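Local coordinates for putative major capsid protein (Cafeteriavirus-dependent mavirus, PDB 6G44), which probably forms the main building block of the icosahedral shell of the virophage mavirus, as a trimeric double jelly-roll capsid protein, at residues C[321-326]-C[468-472]; C[84-89]-C[192-196]. All blocks are in the same frame, centred on the assembly; numbering follows the deposited sequence.

Contact 1: residues C[321-326]-C[468-472]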
loop_
_atom_site.group_PDB
_atom_site.type_symbol
_atom_site.label_atom_id
_atom_site.label_comp_id
_atom_site.label_asym_id
_atom_site.label_seq_id
_atom_site.Cartn_x
_atom_site.Cartn_y
_atom_site.Cartn_z
ATOM N N LEU C 321 -30.801 18.757 -11.156
ATOM C CA LEU C 321 -30.611 18.937 -12.592
ATOM C C LEU C 321 -30.979 17.625 -13.253
ATOM O O LEU C 321 -30.673 16.543 -12.736
ATOM C CB LEU C 321 -29.171 19.322 -12.929
ATOM C CG LEU C 321 -28.712 20.756 -12.679
ATOM C CD1 LEU C 321 -27.205 20.919 -12.842
ATOM C CD2 LEU C 321 -29.447 21.689 -13.646
ATOM N N THR C 322 -31.639 17.722 -14.411
ATOM C CA THR C 322 -32.021 16.564 -15.187
ATOM C C THR C 322 -31.618 16.762 -16.643
ATOM O O THR C 322 -32.014 17.755 -17.268
ATOM C CB THR C 322 -33.550 16.319 -15.126
ATOM O OG1 THR C 322 -33.983 16.237 -13.756
ATOM C CG2 THR C 322 -33.925 15.042 -15.830
ATOM N N THR C 323 -30.868 15.810 -17.204
ATOM C CA THR C 323 -30.479 15.906 -18.605
ATOM C C THR C 323 -31.715 15.847 -19.489
ATOM O O THR C 323 -32.750 15.325 -19.103
ATOM C CB THR C 323 -29.549 14.757 -19.066
ATOM O OG1 THR C 323 -30.241 13.508 -19.014
ATOM C CG2 THR C 323 -28.267 14.701 -18.223
ATOM N N HIS C 324 -31.575 16.368 -20.700
ATOM C CA HIS C 324 -32.512 16.036 -21.754
ATOM C C HIS C 324 -32.339 14.547 -22.059
ATOM O O HIS C 324 -31.361 13.908 -21.603
ATOM C CB HIS C 324 -32.230 16.888 -22.985
ATOM C CG HIS C 324 -32.389 18.357 -22.742
ATOM N ND1 HIS C 324 -33.552 18.902 -22.241
ATOM C CD2 HIS C 324 -31.526 19.389 -22.897
ATOM C CE1 HIS C 324 -33.404 20.212 -22.115
ATOM N NE2 HIS C 324 -32.184 20.532 -22.508
ATOM N N SER C 325 -33.268 13.951 -22.797
ATOM C CA SER C 325 -33.134 12.553 -23.192
ATOM C C SER C 325 -31.903 12.407 -24.066
ATOM O O SER C 325 -31.675 13.218 -24.961
ATOM C CB SER C 325 -34.406 12.045 -23.907
ATOM O OG SER C 325 -34.308 10.668 -24.213
ATOM N N MET C 326 -31.076 11.416 -23.751
ATOM C CA MET C 326 -29.854 11.124 -24.484
ATOM C C MET C 326 -30.066 9.863 -25.308
ATOM O O MET C 326 -30.281 8.767 -24.753
ATOM C CB MET C 326 -28.684 10.926 -23.505
ATOM C CG MET C 326 -28.384 12.175 -22.695
ATOM S SD MET C 326 -27.146 11.898 -21.401
ATOM C CE MET C 326 -28.061 10.979 -20.169
ATOM N N TYR C 468 -23.670 25.555 -12.134
ATOM C CA TYR C 468 -23.217 24.150 -12.079
ATOM C C TYR C 468 -23.727 23.400 -13.291
ATOM O O TYR C 468 -24.846 23.649 -13.769
ATOM C CB TYR C 468 -23.668 23.432 -10.773
ATOM C CG TYR C 468 -22.797 23.867 -9.616
ATOM C CD1 TYR C 468 -22.998 25.095 -9.009
ATOM C CD2 TYR C 468 -21.708 23.098 -9.193
ATOM C CE1 TYR C 468 -22.162 25.548 -8.003
ATOM C CE2 TYR C 468 -20.871 23.535 -8.180
ATOM C CZ TYR C 468 -21.102 24.765 -7.598
ATOM O OH TYR C 468 -20.252 25.171 -6.632
ATOM N N LYS C 469 -22.895 22.483 -13.784
ATOM C CA LYS C 469 -23.197 21.705 -14.974
ATOM C C LYS C 469 -23.196 20.211 -14.648
ATOM O O LYS C 469 -22.177 19.659 -14.236
ATOM C CB LYS C 469 -22.191 22.001 -16.069
ATOM C CG LYS C 469 -22.432 21.263 -17.366
ATOM C CD LYS C 469 -21.316 21.498 -18.374
ATOM C CE LYS C 469 -21.423 22.854 -19.031
ATOM N NZ LYS C 469 -20.487 22.976 -20.180
ATOM N N LEU C 470 -24.331 19.571 -14.863
ATOM C CA LEU C 470 -24.458 18.100 -14.813
ATOM C C LEU C 470 -23.922 17.549 -16.126
ATOM O O LEU C 470 -24.352 17.972 -17.201
ATOM C CB LEU C 470 -25.920 17.686 -14.607
ATOM C CG LEU C 470 -26.281 16.221 -14.841
ATOM C CD1 LEU C 470 -25.477 15.264 -13.952
ATOM C CD2 LEU C 470 -27.759 15.951 -14.671
ATOM N N GLU C 471 -22.969 16.621 -16.061
ATOM C CA GLU C 471 -22.414 15.971 -17.235
ATOM C C GLU C 471 -22.540 14.470 -17.059
ATOM O O GLU C 471 -22.282 13.940 -15.958
ATOM C CB GLU C 471 -20.948 16.320 -17.420
ATOM C CG GLU C 471 -20.679 17.783 -17.775
ATOM C CD GLU C 471 -19.193 18.056 -17.970
ATOM O OE1 GLU C 471 -18.463 17.923 -16.963
ATOM O OE2 GLU C 471 -18.750 18.391 -19.110
ATOM N N VAL C 472 -22.942 13.791 -18.127
ATOM C CA VAL C 472 -23.031 12.333 -18.180
ATOM C C VAL C 472 -22.101 11.889 -19.290
ATOM O O VAL C 472 -22.273 12.284 -20.450
ATOM C CB VAL C 472 -24.465 11.827 -18.418
ATOM C CG1 VAL C 472 -24.502 10.300 -18.448
ATOM C CG2 VAL C 472 -25.368 12.406 -17.341
#

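Contact 2: residues C[84-89]-C[192-196]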
loop_
_atom_site.group_PDB
_atom_site.type_symbol
_atom_site.label_atom_id
_atom_site.label_comp_id
_atom_site.label_asym_id
_atom_site.label_seq_id
_atom_site.Cartn_x
_atom_site.Cartn_y
_atom_site.Cartn_z
ATOM N N LYS C 84 3.280 36.155 -9.178
ATOM C CA LYS C 84 3.273 37.515 -8.622
ATOM C C LYS C 84 2.128 37.718 -7.645
ATOM O O LYS C 84 1.158 36.947 -7.623
ATOM C CB LYS C 84 3.154 38.544 -9.753
ATOM C CG LYS C 84 4.246 38.431 -10.799
ATOM C CD LYS C 84 4.015 39.434 -11.930
ATOM C CE LYS C 84 4.731 39.022 -13.196
ATOM N NZ LYS C 84 4.137 39.650 -14.421
ATOM N N ASN C 85 2.254 38.794 -6.852
ATOM C CA ASN C 85 1.238 39.246 -5.863
ATOM C C ASN C 85 1.325 38.487 -4.535
ATOM O O ASN C 85 0.360 38.466 -3.772
ATOM C CB ASN C 85 -0.212 39.201 -6.394
ATOM C CG ASN C 85 -0.408 39.988 -7.680
ATOM O OD1 ASN C 85 0.381 40.893 -8.000
ATOM N ND2 ASN C 85 -1.437 39.626 -8.436
ATOM N N ILE C 86 2.498 37.927 -4.239
ATOM C CA ILE C 86 2.742 37.236 -2.983
ATOM C C ILE C 86 3.162 38.244 -1.930
ATOM O O ILE C 86 4.119 38.974 -2.130
ATOM C CB ILE C 86 3.859 36.181 -3.129
ATOM C CG1 ILE C 86 3.544 35.189 -4.260
ATOM C CG2 ILE C 86 4.064 35.427 -1.816
ATOM C CD1 ILE C 86 4.726 34.326 -4.624
ATOM N N LEU C 87 2.472 38.238 -0.792
ATOM C CA LEU C 87 2.820 39.133 0.330
ATOM C C LEU C 87 4.312 39.066 0.617
ATOM O O LEU C 87 4.913 37.993 0.671
ATOM C CB LEU C 87 2.019 38.770 1.586
ATOM C CG LEU C 87 2.154 39.752 2.766
ATOM C CD1 LEU C 87 1.427 41.052 2.475
ATOM C CD2 LEU C 87 1.606 39.104 4.027
ATOM N N ALA C 88 4.950 40.224 0.814
ATOM C CA ALA C 88 6.369 40.254 1.084
ATOM C C ALA C 88 6.696 39.449 2.337
ATOM O O ALA C 88 5.886 39.373 3.246
ATOM C CB ALA C 88 6.838 41.701 1.246
ATOM N N ASP C 89 7.882 38.847 2.352
ATOM C CA ASP C 89 8.372 38.020 3.478
ATOM C C ASP C 89 7.632 36.686 3.644
ATOM O O ASP C 89 7.674 36.089 4.713
ATOM C CB ASP C 89 8.401 38.795 4.818
ATOM C CG ASP C 89 9.221 40.073 4.733
ATOM O OD1 ASP C 89 10.382 39.999 4.260
ATOM O OD2 ASP C 89 8.702 41.144 5.128
ATOM N N GLY C 192 12.393 41.628 0.291
ATOM C CA GLY C 192 11.182 42.384 -0.020
ATOM C C GLY C 192 10.410 41.961 -1.264
ATOM O O GLY C 192 9.395 42.586 -1.612
ATOM N N SER C 193 10.852 40.895 -1.937
ATOM C CA SER C 193 10.202 40.507 -3.184
ATOM C C SER C 193 8.790 39.954 -2.928
ATOM O O SER C 193 8.501 39.431 -1.852
ATOM C CB SER C 193 11.058 39.519 -3.979
ATOM O OG SER C 193 11.420 38.390 -3.216
ATOM N N THR C 194 7.937 40.136 -3.924
ATOM C CA THR C 194 6.543 39.726 -3.892
ATOM C C THR C 194 6.240 38.742 -5.042
ATOM O O THR C 194 5.092 38.503 -5.400
ATOM C CB THR C 194 5.604 40.934 -3.994
ATOM O OG1 THR C 194 5.915 41.679 -5.174
ATOM C CG2 THR C 194 5.762 41.824 -2.747
ATOM N N SER C 195 7.299 38.193 -5.619
ATOM C CA SER C 195 7.177 37.238 -6.708
ATOM C C SER C 195 8.257 36.182 -6.610
ATOM O O SER C 195 9.277 36.374 -5.955
ATOM C CB SER C 195 7.245 37.941 -8.048
ATOM O OG SER C 195 8.492 38.603 -8.217
ATOM N N VAL C 196 8.024 35.055 -7.287
ATOM C CA VAL C 196 9.001 33.981 -7.349
ATOM C C VAL C 196 9.014 33.405 -8.768
ATOM O O VAL C 196 7.984 33.398 -9.428
ATOM C CB VAL C 196 8.693 32.913 -6.263
ATOM C CG1 VAL C 196 7.416 32.144 -6.562
ATOM C CG2 VAL C 196 9.854 31.954 -6.069
HETATM O O HOH W 1 4.281 40.780 -7.316
HETATM O O HOH W 2 7.175 37.030 -0.659
HETATM O O HOH W 3 10.020 39.057 0.476
HETATM O O HOH W 4 12.000 39.629 2.140
#

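Contact 1: residues C[321-326]-C[468-472]
L321, T323 and M326 pack against L470 and V472 chiefly through apolar side-chain atoms, and no hydrogen bond crosses between the segments. L321 lies against L470, with its CD1 3.9 Å from L470 CB. The same CD1 continues past L470 to the backbone of Y468, 3.7 Å from Y468 O. L470 CG stands opposite the backbone N (chi1 167°). From there its CD2 branch reaches back to the other segment, 3.5 Å from L321 O and 3.8 Å from T323 CG2.

T323 divides its two branches by polarity. With chi1 at 65°, OG1 lies between the backbone N and the carbonyl carbon. It donates to H324 O at 2.8 Å and also bonds the backbone N of V452. CG2 is left for the apolar side, where it touches both L470 CD2 and V472 CG2, crossing each side chain at about a right angle. M326 bends at its last torsion, so that CE comes to 4.0 Å from V472 CG1 while SD lies beside V472 CB.

This is face-to-face packing inside a jelly-roll sandwich. Strand 319-328 is, within this chain, an outermost strand of a four-stranded sheet, where L321, T323 and M326 share backbone bonds with strand 448-457. Strand 464-482 belongs to the facing sheet, between strands 286-305 and 334-341. L470 also packs on V337 and V339, and L321 on S301 and F456.

Contact 2: residues C[84-89]-C[192-196]
Two roughly antiparallel backbones run close, the CA atoms of K84 and S195 4.4 Å apart and those of I86 and T194 4.6 Å, and I86 N donates a hydrogen bond to T194 O, 2.9 Å. In return, T194 CA makes a CA-H...O contact with I86 O at 3.1 Å.

T194 has the largest share of the contact. Its CB also lies 3.1 Å from I86 O, and CG2 stays close to that oxygen before reaching toward A88 CB. OG1 hydrogen-bonds a water, and that water accepts from N85 N. I86 CB lies 3.5 Å from T194 O. Its CG1 branch, opposite the carbonyl carbon (chi1 -55°), brings CD1 to V196 CG1 at 4.0 Å. K84 CG touches S195 CB, then the extended lysine chain leads away to a salt bridge with D260.

Towards D89 and G192, waters bridge polar atoms beside the direct contacts of A88 with G192 O and S193 O. S193 O receives hydrogen bonds from two waters, one also bonded to L87 O and the other to D89 N. A further water links D89 OD1 to G192 N.

The contact lies at the chain surface. Residues 84-89 leave strand 74-84, and residues 192-196 lead into strand 195-205, its antiparallel neighbour. N85 and L87 also bond the backbones of V251 and K249, while I86 packs on L92.

How the contacts relate
Contact 2 closes along the chain before contact 1 opens, so the two come in series. Their centres are 43 Å apart and their nearest atoms about 24 Å, with no touch. They share no strand and no sheet. Contact 2 sits where strand 74-84 ends and its neighbour 195-205 begins, near the surface, 33 Å from the chain centre. Contact 1 is buried between two facing sheets of the later part of the chain, within the V20 C-terminal domain of the capsid protein. This fits a double jelly-roll: contact 1 joins two sheets of the second barrel, and contact 2 joins the loop after one strand to the start of its neighbour, probably in the first jelly-roll.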